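Local coordinates for protein probable thiosulfate sulfurtransferase (Thermus thermophilus, PDB 2EG4) that probably transfers sulfur from thiosulfate to cyanide as a two-domain rhodanese-like enzyme, and binds a zinc ion in its second domain, at residues G49-L54 / A115-D120. Sequence-based numbering, arbitrary orientation.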
loop_
_atom_site.group_PDB
_atom_site.type_symbol
_atom_site.label_atom_id
_atom_site.label_comp_id
_atom_site.label_asym_id
_atom_site.label_seq_id
_atom_site.Cartn_x
_atom_site.Cartn_y
_atom_site.Cartn_z
ATOM N N GLY A 49 -2.444 -12.319 -11.492
ATOM C CA GLY A 49 -2.233 -13.758 -11.360
ATOM C C GLY A 49 -1.445 -14.099 -10.106
ATOM O O GLY A 49 -1.734 -15.089 -9.421
ATOM N N GLY A 50 -0.448 -13.274 -9.810
ATOM C CA GLY A 50 0.380 -13.475 -8.625
ATOM C C GLY A 50 -0.462 -13.312 -7.365
ATOM O O GLY A 50 -0.281 -14.047 -6.382
ATOM N N LEU A 51 -1.391 -12.359 -7.387
ATOM C CA LEU A 51 -2.269 -12.164 -6.232
ATOM C C LEU A 51 -3.208 -13.365 -6.106
ATOM O O LEU A 51 -3.473 -13.831 -5.010
ATOM C CB LEU A 51 -3.065 -10.870 -6.368
ATOM C CG LEU A 51 -2.207 -9.604 -6.205
ATOM C CD1 LEU A 51 -2.954 -8.354 -6.667
ATOM C CD2 LEU A 51 -1.833 -9.444 -4.729
ATOM N N THR A 52 -3.707 -13.880 -7.225
ATOM C CA THR A 52 -4.583 -15.062 -7.145
ATOM C C THR A 52 -3.861 -16.210 -6.450
ATOM O O THR A 52 -4.419 -16.877 -5.573
ATOM C CB THR A 52 -4.991 -15.571 -8.540
ATOM O OG1 THR A 52 -5.924 -14.664 -9.118
ATOM C CG2 THR A 52 -5.665 -16.929 -8.441
ATOM N N GLU A 53 -2.615 -16.441 -6.845
ATOM C CA GLU A 53 -1.830 -17.534 -6.284
ATOM C C GLU A 53 -1.618 -17.325 -4.792
ATOM O O GLU A 53 -1.719 -18.262 -3.999
ATOM C CB GLU A 53 -0.479 -17.637 -6.981
ATOM C CG GLU A 53 0.473 -18.618 -6.340
ATOM C CD GLU A 53 -0.051 -20.051 -6.324
ATOM O OE1 GLU A 53 -0.998 -20.365 -7.073
ATOM O OE2 GLU A 53 0.504 -20.869 -5.559
ATOM N N LEU A 54 -1.333 -16.084 -4.427
ATOM C CA LEU A 54 -1.111 -15.731 -3.028
ATOM C C LEU A 54 -2.378 -15.914 -2.211
ATOM O O LEU A 54 -2.348 -16.490 -1.115
ATOM C CB LEU A 54 -0.644 -14.281 -2.941
ATOM C CG LEU A 54 -0.386 -13.733 -1.530
ATOM C CD1 LEU A 54 0.821 -14.402 -0.890
ATOM C CD2 LEU A 54 -0.142 -12.237 -1.644
ATOM N N ALA A 115 -8.182 -13.464 -7.862
ATOM C CA ALA A 115 -8.029 -12.022 -7.782
ATOM C C ALA A 115 -8.620 -11.346 -9.009
ATOM O O ALA A 115 -8.633 -11.919 -10.094
ATOM C CB ALA A 115 -6.546 -11.659 -7.651
ATOM N N LYS A 116 -9.111 -10.129 -8.814
ATOM C CA LYS A 116 -9.676 -9.308 -9.884
ATOM C C LYS A 116 -9.133 -7.913 -9.601
ATOM O O LYS A 116 -9.534 -7.269 -8.622
ATOM C CB LYS A 116 -11.205 -9.296 -9.816
ATOM C CG LYS A 116 -11.864 -8.512 -10.934
ATOM C CD LYS A 116 -11.611 -9.175 -12.272
ATOM C CE LYS A 116 -12.356 -8.474 -13.391
ATOM N NZ LYS A 116 -12.287 -9.249 -14.664
ATOM N N LEU A 117 -8.220 -7.431 -10.440
ATOM C CA LEU A 117 -7.620 -6.119 -10.203
ATOM C C LEU A 117 -8.554 -4.942 -10.080
ATOM O O LEU A 117 -9.411 -4.706 -10.930
ATOM C CB LEU A 117 -6.601 -5.757 -11.282
ATOM C CG LEU A 117 -5.208 -6.378 -11.291
ATOM C CD1 LEU A 117 -4.320 -5.515 -12.191
ATOM C CD2 LEU A 117 -4.614 -6.439 -9.888
ATOM N N ARG A 118 -8.343 -4.169 -9.028
ATOM C CA ARG A 118 -9.127 -2.970 -8.805
ATOM C C ARG A 118 -8.296 -1.844 -9.421
ATOM O O ARG A 118 -7.617 -1.113 -8.711
ATOM C CB ARG A 118 -9.311 -2.758 -7.302
ATOM C CG ARG A 118 -10.668 -2.213 -6.931
ATOM C CD ARG A 118 -10.851 -2.129 -5.425
ATOM N NE ARG A 118 -10.858 -3.437 -4.779
ATOM C CZ ARG A 118 -11.639 -3.744 -3.748
ATOM N NH1 ARG A 118 -12.471 -2.834 -3.256
ATOM N NH2 ARG A 118 -11.595 -4.957 -3.212
ATOM N N ARG A 119 -8.335 -1.709 -10.752
ATOM C CA ARG A 119 -7.541 -0.686 -11.426
ATOM C C ARG A 119 -7.801 0.702 -10.880
ATOM O O ARG A 119 -6.929 1.566 -10.936
ATOM C CB ARG A 119 -7.800 -0.678 -12.945
ATOM C CG ARG A 119 -7.031 -1.733 -13.730
ATOM C CD ARG A 119 -5.518 -1.509 -13.663
ATOM N NE ARG A 119 -5.088 -0.276 -14.328
ATOM C CZ ARG A 119 -5.080 -0.085 -15.645
ATOM N NH1 ARG A 119 -5.478 -1.049 -16.466
ATOM N NH2 ARG A 119 -4.679 1.077 -16.142
ATOM N N ASP A 120 -9.002 0.914 -10.348
ATOM C CA ASP A 120 -9.355 2.222 -9.803
ATOM C C ASP A 120 -8.491 2.644 -8.612
ATOM O O ASP A 120 -8.360 3.835 -8.308
ATOM C CB ASP A 120 -10.853 2.270 -9.424
ATOM C CG ASP A 120 -11.301 1.091 -8.574
ATOM O OD1 ASP A 120 -11.254 -0.059 -9.073
ATOM O OD2 ASP A 120 -11.718 1.307 -7.410
#
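Thr-52 and Ala-115 mark the closest backbone approach, their CA atoms 4.6 Å apart, where the extended chain 115-117 starts away from the helical turns 49-54. The single hydrogen bond across the contact runs from backbone to side chain: Ala-115 N donates to Thr-52 OG1 at 2.8 Å, with a moderately bent N-H...O angle of 149°. Thr-52 places that hydroxyl beside its own backbone N (chi1 -72°), from where OG1 also makes a weak hydrogen bond to Glu-48 O, one turn earlier. A valine here would probably keep much of the bulk but leave the amide of Ala-115 without its acceptor and the start of this chain less firmly held. Ala-115 points its methyl toward the helix, and CB lies 3.8 Å from Leu-51 CB and 3.6 Å from Thr-52 N, evidence of close packing against the backbone itself. Farther along, Leu-51 CD1 meets Leu-117 CD2 at 4.1 Å, the two side chains crossing at about a right angle. From helix 73-84, Phe-81 touches Leu-51 and Leu-84 touches Leu-117, and Glu-48 OE1 accepts from Leu-117 N. Lying between strand 89-92, an edge of the first four-stranded parallel sheet, and helix 125-129, which precedes the second, 115-120 belongs to the interdomain connection of a tandem rhodanese, which meets helix 41-57 here, away from the zinc site.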